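Local coordinates for protein putative phosphohydrolase (Shewanella amazonensis, PDB 3M1T) that is of unproven function but contains an HDOD module, related to HD-type phosphohydrolases, and is probably a phosphohydrolase or signal transduction protein, at residues 183-186 against 187-191; 195-198 against 199-202; 237-240 against 241-245. All coordinates share one frame; numbering follows the deposited sequence. Where two conformers were deposited one is given.

In the fold
Contacts 1 and 2 mark the C-terminal ends of two consecutive helices, 178-188 and 193-200, within the HDOD domain of this all-helical chain. Their centres lie 10 Å apart and they touch directly: Ala186 CB meets Ile199 CD1 at 3.6 Å, and Ala183 CB rests 3.5 Å from Val196 O, consistent with close approach of the two helices at the alanines. Contact 3 lies within helix 236-247, later in the chain, and spans more than two turns. Its centre is 31 Å from that of contact 1, on the opposite side of the chain's centre, and about 10 Å separates its nearest atoms from those of contact 2. Helix 213-227 touches side chains of contacts 2 and 3.

Contact 1: residues 183-186 against 187-191; sequences ALLA and QSWKF
A Schellman motif ends helix 178-188 here, its signature being the bond from Phe191 N back to Ala186 O (3.0 Å, N-H...O angle 161°). The companion bond, Lys190 N to Gln187 O, completes the pattern, and Lys190 is the C-prime residue: its positive phi of 71° turns the chain away from the helix axis. Before that turn, Gln187, Ser188 and Trp189 donate their N-H groups to Ala183, Leu184 and Leu185 in regular i to i+4 fashion.

The main side-chain contact is a CH-pi interaction. Leu185 CD1 sits over one face of the Trp189 indole, 3.7 Å from the centroid of the five-membered ring and offset toward the rim of the indole, while CD2 lies about 4.0 Å from Trp189 CH2, over the benzo half. With CG anti to the backbone N (chi1 -177°), Leu185 sends both methyls along the helix toward the indole. Trp189 NE1 donates to Pro15 O, which probably helps hold the ring's rotation. The Phe191 ring presents its edge to Ala186 O, with CD2 3.5 Å from that oxygen.

On the outer side a water donates to both Leu184 O and Gln187 OE1, each at 3.0 Å, bridging a carbonyl already used by Ser188 N to the glutamine amide.

Chemically, then, the helix end is closed by backbone bonds, with a water-served polar side and a buried apolar side where one leucine methyl meets an indole face.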
# COMPACT_ATOMS: atom_id res chain seq x y z
N ALA A 183 5.63 -1.93 -8.47
CA ALA A 183 4.89 -3.04 -9.05
C ALA A 183 5.80 -4.25 -9.28
O ALA A 183 5.43 -5.41 -9.03
CB ALA A 183 4.22 -2.62 -10.38
N LEU A 184 6.98 -3.96 -9.80
CA LEU A 184 7.99 -5.03 -10.04
C LEU A 184 8.34 -5.72 -8.76
O LEU A 184 8.47 -6.96 -8.77
CB LEU A 184 9.24 -4.42 -10.67
CG LEU A 184 10.22 -5.42 -11.20
CD1 LEU A 184 9.70 -6.05 -12.49
CD2 LEU A 184 11.62 -4.79 -11.42
N LEU A 185 8.50 -4.98 -7.66
CA LEU A 185 8.79 -5.58 -6.33
C LEU A 185 7.61 -6.49 -5.95
O LEU A 185 7.83 -7.63 -5.51
CB LEU A 185 9.01 -4.50 -5.25
CG LEU A 185 9.37 -5.05 -3.87
CD1 LEU A 185 10.73 -5.79 -3.93
CD2 LEU A 185 9.32 -3.98 -2.82
N ALA A 186 6.40 -5.96 -6.04
CA ALA A 186 5.21 -6.76 -5.66
C ALA A 186 5.16 -8.02 -6.47
O ALA A 186 4.83 -9.09 -5.94
CB ALA A 186 3.94 -5.94 -5.82
N GLN A 187 5.46 -7.95 -7.75
CA GLN A 187 5.48 -9.11 -8.62
C GLN A 187 6.57 -10.10 -8.14
O GLN A 187 6.33 -11.32 -8.01
CB GLN A 187 5.73 -8.70 -10.04
CG GLN A 187 5.59 -9.82 -11.03
CD GLN A 187 5.79 -9.32 -12.42
OE1 GLN A 187 6.94 -9.02 -12.79
NE2 GLN A 187 4.69 -9.08 -13.14
N SER A 188 7.76 -9.58 -7.84
CA SER A 188 8.85 -10.44 -7.40
C SER A 188 8.55 -11.14 -6.08
O SER A 188 9.00 -12.29 -5.84
CB SER A 188 10.10 -9.59 -7.27
OG SER A 188 11.25 -10.29 -6.83
N TRP A 189 7.82 -10.46 -5.21
CA TRP A 189 7.44 -10.96 -3.91
C TRP A 189 6.15 -11.81 -3.96
O TRP A 189 5.65 -12.21 -2.92
CB TRP A 189 7.33 -9.87 -2.89
CG TRP A 189 8.62 -9.27 -2.40
CD1 TRP A 189 9.87 -9.60 -2.81
CD2 TRP A 189 8.77 -8.26 -1.37
NE1 TRP A 189 10.80 -8.83 -2.10
CE2 TRP A 189 10.14 -8.01 -1.23
CE3 TRP A 189 7.87 -7.50 -0.62
CZ2 TRP A 189 10.64 -7.07 -0.33
CZ3 TRP A 189 8.36 -6.56 0.27
CH2 TRP A 189 9.73 -6.37 0.40
N LYS A 190 5.71 -12.09 -5.15
CA LYS A 190 4.68 -13.11 -5.45
C LYS A 190 3.29 -12.69 -5.00
O LYS A 190 2.42 -13.53 -4.67
CB LYS A 190 5.09 -14.50 -4.90
CG LYS A 190 6.51 -14.90 -5.35
CD LYS A 190 6.88 -16.37 -4.97
CE LYS A 190 8.33 -16.67 -5.28
NZ LYS A 190 8.63 -18.07 -4.91
N PHE A 191 3.01 -11.36 -5.10
CA PHE A 191 1.66 -10.87 -5.00
C PHE A 191 0.91 -11.06 -6.31
O PHE A 191 1.51 -11.29 -7.36
CB PHE A 191 1.66 -9.39 -4.54
CG PHE A 191 2.07 -9.25 -3.12
CD1 PHE A 191 1.11 -9.41 -2.12
CD2 PHE A 191 3.38 -9.01 -2.77
CE1 PHE A 191 1.47 -9.32 -0.80
CE2 PHE A 191 3.75 -8.90 -1.42
CZ PHE A 191 2.80 -9.06 -0.45
O HOH W 1 9.18 -9.05 -10.79

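Contact 2: residues 195-198 against 199-202; sequences LVKG and IQFQ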
# COMPACT_ATOMS: atom_id res chain seq x y z
N LEU A 195 -2.96 -7.01 -7.96
CA LEU A 195 -2.26 -6.10 -7.09
C LEU A 195 -1.18 -5.36 -7.85
O LEU A 195 -0.99 -4.14 -7.73
CB LEU A 195 -1.71 -6.84 -5.86
CG LEU A 195 -2.79 -7.23 -4.85
CD1 LEU A 195 -2.19 -8.12 -3.77
CD2 LEU A 195 -3.39 -6.01 -4.16
N VAL A 196 -0.35 -6.12 -8.58
CA VAL A 196 0.75 -5.56 -9.37
C VAL A 196 0.24 -4.46 -10.33
O VAL A 196 0.81 -3.36 -10.36
CB VAL A 196 1.51 -6.67 -10.14
CG1 VAL A 196 2.56 -6.05 -11.11
CG2 VAL A 196 2.12 -7.65 -9.10
N LYS A 197 -0.83 -4.75 -11.04
CA LYS A 197 -1.37 -3.79 -12.03
C LYS A 197 -1.94 -2.56 -11.31
O LYS A 197 -1.78 -1.43 -11.81
CB LYS A 197 -2.40 -4.46 -12.86
CG LYS A 197 -2.95 -3.52 -13.95
CD LYS A 197 -4.11 -4.21 -14.68
CE LYS A 197 -4.58 -3.37 -15.86
NZ LYS A 197 -5.72 -4.06 -16.50
N GLY A 198 -2.52 -2.76 -10.14
CA GLY A 198 -3.04 -1.59 -9.34
C GLY A 198 -1.92 -0.65 -8.99
O GLY A 198 -2.02 0.55 -9.24
N ILE A 199 -0.82 -1.20 -8.47
CA ILE A 199 0.36 -0.41 -8.14
C ILE A 199 0.91 0.31 -9.38
O ILE A 199 1.22 1.50 -9.34
CB ILE A 199 1.46 -1.29 -7.47
CG1 ILE A 199 0.88 -1.94 -6.21
CG2 ILE A 199 2.70 -0.45 -7.17
CD1 ILE A 199 1.74 -3.15 -5.74
N GLN A 200 1.07 -0.43 -10.47
CA GLN A 200 1.65 0.06 -11.70
C GLN A 200 0.93 1.31 -12.24
O GLN A 200 1.59 2.26 -12.65
CB GLN A 200 1.61 -1.05 -12.75
CG GLN A 200 2.14 -0.62 -14.08
CD GLN A 200 1.88 -1.60 -15.19
OE1 GLN A 200 1.18 -2.64 -15.03
NE2 GLN A 200 2.43 -1.28 -16.36
N PHE A 201 -0.41 1.29 -12.18
CA PHE A 201 -1.18 2.37 -12.82
C PHE A 201 -1.69 3.40 -11.85
O PHE A 201 -2.49 4.25 -12.23
CB PHE A 201 -2.33 1.78 -13.64
CG PHE A 201 -1.90 1.28 -14.99
CD1 PHE A 201 -1.79 2.16 -16.06
CD2 PHE A 201 -1.59 -0.05 -15.16
CE1 PHE A 201 -1.35 1.71 -17.28
CE2 PHE A 201 -1.14 -0.52 -16.39
CZ PHE A 201 -1.04 0.38 -17.44
N GLN A 202 -1.20 3.41 -10.60
CA GLN A 202 -1.73 4.32 -9.59
C GLN A 202 -1.75 5.83 -10.00
O GLN A 202 -2.52 6.58 -9.41
CB GLN A 202 -0.97 4.15 -8.29
CG GLN A 202 0.49 4.59 -8.36
CD GLN A 202 1.21 4.29 -7.07
OE1 GLN A 202 1.25 5.10 -6.14
NE2 GLN A 202 1.73 3.03 -6.97
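Gln200 N donates to Val196 O over 2.9 Å, in the carbonyl plane, in the last turn of helix 193-200 of the HDOD domain. Ile199 N bonds to Leu195 O in the same i to i+4 pattern, nearly straight at 171°. The third bond, Phe201 N to Lys197 O, is longer at 3.1 Å and more bent, just where Phe201 leaves helical geometry.

Beyond the helix end, Gln202 NE2 donates to Ile199 O over 2.9 Å with an N-H...O angle of 166°, and the oxygen lies almost exactly in the plane of the donating amide. The donor in turn sits in the carbonyl plane of Ile199, on a lone pair. Gln202 reaches this spot by folding back: chi1 of 67° puts CG between the backbone N and the carbonyl carbon, and the chain then runs extended to the amide. Its backbone N makes a weak bond to the same oxygen. The amide has further partners, since NE2 also donates to His138 O and OE1 accepts from Lys222 NZ.

Around these bonds the side chains pack. Lys197 runs fully extended, its CG 3.9 Å from Phe201 CD2, and its NZ is bonded to Pro210 O. The Phe201 ring turns its edge to Lys197 O, which lies in the ring plane, 3.6 Å from Phe201 CD2. On another side of the helix, Ile199 CG1 lies 3.3 Å from Leu195 O, and this isoleucine also packs against Leu137 of helix 128-137.

Taken together, a late carbonyl at the helix C-terminus is gripped by a side-chain amide that links it to helix 213-227 through Lys222. The positive charge of Lys222 probably polarises that amide and strengthens its donation.

Contact 3: residues 237-240 against 241-245; sequences TSWL and AQINI
Ile243 leans on Trp239 one turn earlier in helix 236-247, and its atoms can be followed outward. CB lies 3.6 Å from Leu240 O, a carbonyl of the preceding turn. CG1, anti to the carbonyl carbon (chi1 -61°), passes 3.5 Å from Trp239 O. CD1 then reaches the indole, 3.4 Å from Trp239 NE1. It stands over one face of the five-membered ring, 3.7 Å from the centroid. The line to that centroid runs only 23° off the ring normal, which makes this a CH-pi contact, displaced toward the rim of the whole indole. Trp239 and Ile243 lie side by side and point the same way, because Trp239 CG is anti to its own backbone N and the ring is carried along the helix toward the next turn.

The backbone beneath is helical. Trp239 O receives Ile243 N at 3.1 Å, in the carbonyl plane, and also a weak bond from Gln242 N. That same N-H bonds to Ser238 O from above the carbonyl plane, so it is shared between two acceptors. Ala241 N and Asn244 N bond to Thr237 O and Leu240 O in the regular pattern, the latter almost straight at 168°. Gln242 lies back along the exposed side, with CG 3.2 Å from Ser238 O.

Around this turn, Trp239 packs on Trp228 and Ile231, Ile243 meets Met220 and Gln223 of helix 213-227, and Leu240 fits between that helix and helix 256-263.

The geometry is that of an amphipathic alpha-helix with an i to i+4 tryptophan-isoleucine pair, its apolar side laid against neighbouring helices and its glutamine on the outer side.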
# COMPACT_ATOMS: atom_id res chain seq x y z
N THR A 237 -17.69 16.57 -0.10
CA THR A 237 -18.33 15.65 -1.10
C THR A 237 -18.11 16.16 -2.53
O THR A 237 -17.92 15.37 -3.42
CB THR A 237 -19.83 15.47 -0.85
OG1 THR A 237 -19.98 14.88 0.46
CG2 THR A 237 -20.49 14.57 -1.92
N SER A 238 -18.13 17.48 -2.76
CA SER A 238 -17.87 18.03 -4.08
C SER A 238 -16.41 17.81 -4.46
O SER A 238 -16.10 17.62 -5.64
CB SER A 238 -18.18 19.51 -4.19
OG SER A 238 -17.55 20.31 -3.22
N TRP A 239 -15.52 17.84 -3.47
CA TRP A 239 -14.11 17.48 -3.71
C TRP A 239 -13.99 16.03 -4.12
O TRP A 239 -13.36 15.72 -5.12
CB TRP A 239 -13.34 17.78 -2.41
CG TRP A 239 -11.94 17.32 -2.31
CD1 TRP A 239 -10.91 17.62 -3.13
CD2 TRP A 239 -11.43 16.51 -1.25
NE1 TRP A 239 -9.74 16.99 -2.65
CE2 TRP A 239 -10.04 16.31 -1.50
CE3 TRP A 239 -12.00 15.90 -0.13
CZ2 TRP A 239 -9.23 15.61 -0.62
CZ3 TRP A 239 -11.19 15.17 0.74
CH2 TRP A 239 -9.83 15.02 0.48
N LEU A 240 -14.63 15.15 -3.37
CA LEU A 240 -14.59 13.73 -3.67
C LEU A 240 -15.16 13.45 -5.05
O LEU A 240 -14.64 12.62 -5.77
CB LEU A 240 -15.33 12.93 -2.59
CG LEU A 240 -14.66 12.95 -1.20
CD1 LEU A 240 -15.60 12.38 -0.14
CD2 LEU A 240 -13.32 12.20 -1.19
N ALA A 241 -16.24 14.17 -5.40
CA ALA A 241 -16.85 14.02 -6.73
C ALA A 241 -15.84 14.32 -7.84
O ALA A 241 -15.79 13.60 -8.83
CB ALA A 241 -18.11 14.91 -6.91
N GLN A 242 -15.00 15.34 -7.66
CA GLN A 242 -14.01 15.72 -8.66
C GLN A 242 -12.95 14.64 -8.75
O GLN A 242 -12.46 14.29 -9.83
CB GLN A 242 -13.30 17.05 -8.29
CG GLN A 242 -14.15 18.24 -8.14
CD GLN A 242 -13.34 19.44 -7.64
OE1 GLN A 242 -13.39 19.79 -6.46
NE2 GLN A 242 -12.58 20.06 -8.55
N ILE A 243 -12.60 14.06 -7.59
CA ILE A 243 -11.58 13.02 -7.56
C ILE A 243 -12.07 11.74 -8.23
O ILE A 243 -11.32 11.05 -8.97
CB ILE A 243 -11.07 12.74 -6.16
CG1 ILE A 243 -10.41 13.97 -5.53
CG2 ILE A 243 -9.98 11.62 -6.19
CD1 ILE A 243 -10.11 13.88 -4.09
N ASN A 244 -13.32 11.38 -7.98
CA ASN A 244 -13.98 10.27 -8.67
C ASN A 244 -13.77 10.34 -10.19
O ASN A 244 -13.42 9.32 -10.83
CB ASN A 244 -15.48 10.34 -8.39
CG ASN A 244 -16.05 9.08 -7.78
OD1 ASN A 244 -15.32 8.08 -7.41
ND2 ASN A 244 -17.37 9.09 -7.65
N ILE A 245 -13.99 11.53 -10.77
CA ILE A 245 -13.77 11.79 -12.20
C ILE A 245 -12.31 11.72 -12.64
O ILE A 245 -12.01 11.12 -13.67
CB ILE A 245 -14.35 13.18 -12.60
CG1 ILE A 245 -15.88 13.11 -12.52
CG2 ILE A 245 -14.05 13.56 -14.08
CD1 ILE A 245 -16.54 14.53 -12.49